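Local coordinates for protein nucleoside-diphosphate-sugar epimerase (Pseudomonas aeruginosa, PDB 2X4G) that probably acts as an NAD-dependent epimerase, dehydratase or dehydrogenase of the nucleotide-sugar epimerase family, its exact substrate and reaction not established, at residues Glu64-His68 with Gly104-Pro108; Arg120-Ser126 with Pro175-Pro181. One frame throughout, in Å; residues are numbered along the deposited sequence.

Both contacts belong to the NAD-dependent epimerase/dehydratase region, with its Rossmann-type sheet, and lie in series along the chain: contact 1 closes before contact 2 opens. Their centres are about 17 Å apart. Contact 1 is at the surface, where the loop between strand 59-62 and helix 68-74 meets helix 98-116. That helix leads into strand 121-124, which contact 2 pairs with strand 176-185 nearer the centre of the chain. The two contacts touch where Thr106 CG2 packs 4.3 Å from Tyr123 CE2. Helix 98-116 thus faces a peripheral loop with one side and packs on the parallel part of the central sheet, at strands 121-124 and 176-185, with another.

Contact 1 of 2, residues Glu64-His68 with Gly104-Pro108; sequences EMLDH and GQTNP
Glu64 enters the loop in an extended conformation (phi/psi -75/143), and its O takes a weak hydrogen bond from Asp67 N at 3.2 Å, so the chain turns back within four residues. Met65 (-79/7) has its CA 6.6 Å from the CA of Gln105. Its CA-CB bond points sideways, but with chi1 m, chi2 off its wells at -136° and chi3 m the thioether reaches across to put Met65 CE 3.7 Å from Gln105 OE1, while Met65 O lies 3.9 Å from Pro108 CB. Leu66 (-125/30) follows, its CA 6.4 Å from the CA of Pro108. Its mt rotamer carries CD2 to the helix, 3.5 Å from Gly104 O and 4.1 Å from Pro108 CG. This is loop-to-helix packing on the edge of a Rossmann-type domain: residues 64-68 link strand 59-62 to helix 68-74 and lean on helix 98-116, burying 270 Å² without a hydrogen bond between the segments. Pro108, whose CA-CB bond points toward the loop, has no N-H to give to the preceding turn, and the helix kinks there. Thr106 on the far side is buried and hydrogen-bonds Gln165. Asp67 (-130/83) turns its CA-CB bond away from helix 98-116 and occupies the N-cap position of helix 68-74. In the first turn of that helix, His68 (-58/-29, chi1 m, chi2 100°) swings its imidazole back so that His68 NE2 lies 3.5 Å from Pro108 CB.

Contact 2 of 2, residues Arg120-Ser126 with Pro175-Pro181; sequences RILYVGS and PVVIGIP
Two neighbouring parallel strands of the Rossmann-type sheet meet here, 121-124 and 176-181, their short axes 4.5 Å apart at closest approach and crossing at -33°. Pro175 starts the register opposite Arg120; its O accepts a hydrogen bond from Ile121 N at 2.9 Å, and its CD packs 3.7 Å from Ile121 CD1. Val176 pairs with Ile121, CG2 to CG2 4.1 Å, on the face covered by Tyr110 of helix 98-116. Val177 pairs with Leu122 and makes two backbone hydrogen bonds: Val177 N to Ile121 O, 2.6 Å, and Tyr123 N to Val177 O, 2.9 Å. On this opposite face Val177 CG1 lies 3.6 Å from Leu122 CD1, while Val177 CG2 sits over the guanidinium of Arg120, which itself hydrogen-bonds Gly233 O and Leu230 O. Ile178 (chi1 m) sets its CG2 at the edge of the Tyr123 ring, 4.3 Å from Tyr123 CD1. Gly179 continues the ladder: Gly179 N donates to Tyr123 O, 3.1 Å, and Gly179 O accepts from Gly125 N, 2.9 Å; a CB here would crowd Leu122 CD1. Beyond the last bridge, Ile180 brings CG2 3.4 Å from Ser126 C, and Pro181 CD rests 3.9 Å from Val124 CG1 and 3.7 Å from Gly125 O.

Contact 1 of 2, residues Glu64-His68 with Gly104-Pro108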
loop_
_atom_site.group_PDB
_atom_site.type_symbol
_atom_site.label_atom_id
_atom_site.label_comp_id
_atom_site.label_asym_id
_atom_site.label_seq_id
_atom_site.Cartn_x
_atom_site.Cartn_y
_atom_site.Cartn_z
ATOM N N GLU A 64 30.148 -9.882 -1.512
ATOM C CA GLU A 64 28.687 -9.967 -1.586
ATOM C C GLU A 64 28.208 -10.648 -0.304
ATOM O O GLU A 64 28.848 -11.553 0.215
ATOM C CB GLU A 64 28.221 -10.730 -2.839
ATOM C CG GLU A 64 28.399 -9.943 -4.146
ATOM C CD GLU A 64 28.604 -10.837 -5.377
ATOM O OE1 GLU A 64 29.725 -10.827 -5.954
ATOM O OE2 GLU A 64 27.653 -11.559 -5.765
ATOM N N MET A 65 27.078 -10.204 0.214
ATOM C CA MET A 65 26.666 -10.607 1.549
ATOM C C MET A 65 26.041 -11.987 1.631
ATOM O O MET A 65 25.522 -12.357 2.687
ATOM C CB MET A 65 25.683 -9.588 2.091
ATOM C CG MET A 65 26.280 -8.197 2.194
ATOM S SD MET A 65 25.797 -7.474 3.768
ATOM C CE MET A 65 23.996 -7.303 3.576
ATOM N N LEU A 66 26.071 -12.731 0.525
ATOM C CA LEU A 66 25.574 -14.104 0.498
ATOM C C LEU A 66 26.667 -15.034 -0.012
ATOM O O LEU A 66 26.373 -16.073 -0.594
ATOM C CB LEU A 66 24.319 -14.200 -0.385
ATOM C CG LEU A 66 23.150 -13.285 0.017
ATOM C CD1 LEU A 66 21.986 -13.398 -0.971
ATOM C CD2 LEU A 66 22.675 -13.569 1.455
ATOM N N ASP A 67 27.922 -14.656 0.252
ATOM C CA ASP A 67 29.134 -15.300 -0.300
ATOM C C ASP A 67 30.114 -15.620 0.854
ATOM O O ASP A 67 31.044 -14.856 1.126
ATOM C CB ASP A 67 29.737 -14.340 -1.351
ATOM C CG ASP A 67 31.129 -14.737 -1.830
ATOM O OD1 ASP A 67 31.532 -15.914 -1.743
ATOM O OD2 ASP A 67 31.824 -13.830 -2.323
ATOM N N HIS A 68 29.894 -16.757 1.519
ATOM C CA HIS A 68 30.606 -17.133 2.764
ATOM C C HIS A 68 32.127 -17.210 2.635
ATOM O O HIS A 68 32.832 -17.025 3.611
ATOM C CB HIS A 68 30.116 -18.484 3.310
ATOM C CG HIS A 68 28.627 -18.620 3.365
ATOM N ND1 HIS A 68 27.906 -19.300 2.403
ATOM C CD2 HIS A 68 27.722 -18.165 4.263
ATOM C CE1 HIS A 68 26.620 -19.251 2.701
ATOM N NE2 HIS A 68 26.481 -18.565 3.824
ATOM N N GLY A 104 17.820 -13.716 6.280
ATOM C CA GLY A 104 18.640 -14.326 5.243
ATOM C C GLY A 104 19.916 -13.566 4.916
ATOM O O GLY A 104 20.898 -14.157 4.456
ATOM N N GLN A 105 19.901 -12.259 5.128
ATOM C CA GLN A 105 21.087 -11.443 4.911
ATOM C C GLN A 105 22.030 -11.553 6.098
ATOM O O GLN A 105 23.249 -11.672 5.907
ATOM C CB GLN A 105 20.718 -9.969 4.687
ATOM C CG GLN A 105 20.062 -9.667 3.309
ATOM C CD GLN A 105 19.660 -8.177 3.131
ATOM O OE1 GLN A 105 20.302 -7.256 3.690
ATOM N NE2 GLN A 105 18.600 -7.947 2.342
ATOM N N THR A 106 21.495 -11.509 7.318
ATOM C CA THR A 106 22.358 -11.510 8.493
ATOM C C THR A 106 22.958 -12.870 8.780
ATOM O O THR A 106 24.067 -12.962 9.293
ATOM C CB THR A 106 21.634 -11.064 9.773
ATOM O OG1 THR A 106 20.418 -11.805 9.905
ATOM C CG2 THR A 106 21.342 -9.565 9.758
ATOM N N ASN A 107 22.237 -13.936 8.473
ATOM C CA ASN A 107 22.680 -15.237 8.945
ATOM C C ASN A 107 24.075 -15.617 8.439
ATOM O O ASN A 107 24.904 -16.083 9.225
ATOM C CB ASN A 107 21.663 -16.335 8.657
ATOM C CG ASN A 107 21.554 -17.311 9.802
ATOM O OD1 ASN A 107 21.431 -16.905 10.972
ATOM N ND2 ASN A 107 21.621 -18.604 9.493
ATOM N N PRO A 108 24.359 -15.395 7.141
ATOM C CA PRO A 108 25.697 -15.718 6.658
ATOM C C PRO A 108 26.790 -14.880 7.325
ATOM O O PRO A 108 27.904 -15.362 7.529
ATOM C CB PRO A 108 25.619 -15.404 5.152
ATOM C CG PRO A 108 24.193 -15.459 4.819
ATOM C CD PRO A 108 23.489 -14.946 6.044
#

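Contact 2 of 2, residues Arg120-Ser126 with Pro175-Pro181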
loop_
_atom_site.group_PDB
_atom_site.type_symbol
_atom_site.label_atom_id
_atom_site.label_comp_id
_atom_site.label_asym_id
_atom_site.label_seq_id
_atom_site.Cartn_x
_atom_site.Cartn_y
_atom_site.Cartn_z
ATOM N N ARG A 120 34.993 -9.275 18.293
ATOM C CA ARG A 120 34.176 -8.160 18.756
ATOM C C ARG A 120 33.204 -7.760 17.630
ATOM O O ARG A 120 33.641 -7.335 16.566
ATOM C CB ARG A 120 35.165 -7.041 19.066
ATOM C CG ARG A 120 34.816 -6.083 20.154
ATOM C CD ARG A 120 34.767 -6.656 21.570
ATOM N NE ARG A 120 33.913 -5.758 22.343
ATOM C CZ ARG A 120 33.353 -6.023 23.511
ATOM N NH1 ARG A 120 33.575 -7.178 24.131
ATOM N NH2 ARG A 120 32.580 -5.093 24.070
ATOM N N ILE A 121 31.901 -7.953 17.833
ATOM C CA ILE A 121 30.894 -7.707 16.785
ATOM C C ILE A 121 29.763 -6.836 17.334
ATOM O O ILE A 121 29.163 -7.162 18.352
ATOM C CB ILE A 121 30.253 -9.045 16.267
ATOM C CG1 ILE A 121 31.297 -9.996 15.676
ATOM C CG2 ILE A 121 29.208 -8.789 15.209
ATOM C CD1 ILE A 121 31.051 -11.474 16.030
ATOM N N LEU A 122 29.468 -5.725 16.671
ATOM C CA LEU A 122 28.332 -4.879 17.056
ATOM C C LEU A 122 27.330 -4.898 15.924
ATOM O O LEU A 122 27.680 -4.624 14.768
ATOM C CB LEU A 122 28.747 -3.428 17.348
ATOM C CG LEU A 122 27.602 -2.465 17.686
ATOM C CD1 LEU A 122 27.162 -2.615 19.127
ATOM C CD2 LEU A 122 28.013 -1.050 17.438
ATOM N N TYR A 123 26.090 -5.219 16.274
ATOM C CA TYR A 123 25.010 -5.293 15.326
ATOM C C TYR A 123 24.128 -4.089 15.579
ATOM O O TYR A 123 23.803 -3.780 16.723
ATOM C CB TYR A 123 24.221 -6.593 15.509
ATOM C CG TYR A 123 22.902 -6.519 14.824
ATOM C CD1 TYR A 123 21.766 -6.159 15.522
ATOM C CD2 TYR A 123 22.799 -6.724 13.459
ATOM C CE1 TYR A 123 20.543 -6.039 14.889
ATOM C CE2 TYR A 123 21.584 -6.600 12.813
ATOM C CZ TYR A 123 20.461 -6.258 13.539
ATOM O OH TYR A 123 19.250 -6.125 12.921
ATOM N N VAL A 124 23.745 -3.389 14.518
ATOM C CA VAL A 124 22.947 -2.176 14.681
ATOM C C VAL A 124 21.477 -2.535 14.652
ATOM O O VAL A 124 20.939 -2.903 13.603
ATOM C CB VAL A 124 23.253 -1.131 13.607
ATOM C CG1 VAL A 124 22.502 0.143 13.915
ATOM C CG2 VAL A 124 24.735 -0.854 13.580
ATOM N N GLY A 125 20.841 -2.426 15.815
ATOM C CA GLY A 125 19.418 -2.724 15.950
ATOM C C GLY A 125 18.459 -1.532 15.916
ATOM O O GLY A 125 18.831 -0.410 15.556
ATOM N N SER A 126 17.218 -1.795 16.311
ATOM C CA SER A 126 16.161 -0.815 16.296
ATOM C C SER A 126 15.369 -0.858 17.574
ATOM O O SER A 126 15.233 -1.905 18.205
ATOM C CB SER A 126 15.208 -1.108 15.170
ATOM O OG SER A 126 13.989 -0.443 15.400
ATOM N N PRO A 175 30.733 -13.086 20.006
ATOM C CA PRO A 175 30.905 -11.842 20.753
ATOM C C PRO A 175 30.083 -10.670 20.213
ATOM O O PRO A 175 30.641 -9.688 19.739
ATOM C CB PRO A 175 32.410 -11.567 20.637
ATOM C CG PRO A 175 32.831 -12.223 19.391
ATOM C CD PRO A 175 31.872 -13.356 19.111
ATOM N N VAL A 176 28.759 -10.767 20.315
ATOM C CA VAL A 176 27.868 -9.786 19.688
ATOM C C VAL A 176 27.394 -8.796 20.713
ATOM O O VAL A 176 26.896 -9.192 21.756
ATOM C CB VAL A 176 26.620 -10.429 19.055
ATOM C CG1 VAL A 176 25.560 -9.371 18.801
ATOM C CG2 VAL A 176 26.974 -11.139 17.781
ATOM N N VAL A 177 27.558 -7.512 20.401
ATOM C CA VAL A 177 26.984 -6.434 21.181
ATOM C C VAL A 177 25.906 -5.790 20.305
ATOM O O VAL A 177 26.051 -5.743 19.083
ATOM C CB VAL A 177 28.062 -5.399 21.578
ATOM C CG1 VAL A 177 27.434 -4.209 22.327
ATOM C CG2 VAL A 177 29.188 -6.064 22.425
ATOM N N ILE A 178 24.826 -5.298 20.912
ATOM C CA ILE A 178 23.770 -4.640 20.144
ATOM C C ILE A 178 23.653 -3.148 20.473
ATOM O O ILE A 178 23.419 -2.771 21.624
ATOM C CB ILE A 178 22.430 -5.307 20.383
ATOM C CG1 ILE A 178 22.538 -6.795 20.087
ATOM C CG2 ILE A 178 21.361 -4.686 19.505
ATOM C CD1 ILE A 178 21.326 -7.554 20.544
ATOM N N GLY A 179 23.816 -2.316 19.439
ATOM C CA GLY A 179 23.703 -0.861 19.540
ATOM C C GLY A 179 22.462 -0.395 18.812
ATOM O O GLY A 179 22.258 -0.731 17.657
ATOM N N ILE A 180 21.628 0.368 19.511
ATOM C CA ILE A 180 20.287 0.716 19.076
ATOM C C ILE A 180 20.179 2.219 19.110
ATOM O O ILE A 180 19.883 2.780 20.153
ATOM C CB ILE A 180 19.208 0.159 20.039
ATOM C CG1 ILE A 180 19.333 -1.356 20.209
ATOM C CG2 ILE A 180 17.798 0.507 19.544
ATOM C CD1 ILE A 180 18.314 -1.924 21.207
ATOM N N PRO A 181 20.430 2.891 17.978
ATOM C CA PRO A 181 20.274 4.335 17.982
ATOM C C PRO A 181 18.818 4.751 17.830
ATOM O O PRO A 181 18.011 3.976 17.337
ATOM C CB PRO A 181 21.067 4.752 16.756
ATOM C CG PRO A 181 20.906 3.643 15.829
ATOM C CD PRO A 181 20.903 2.407 16.674
#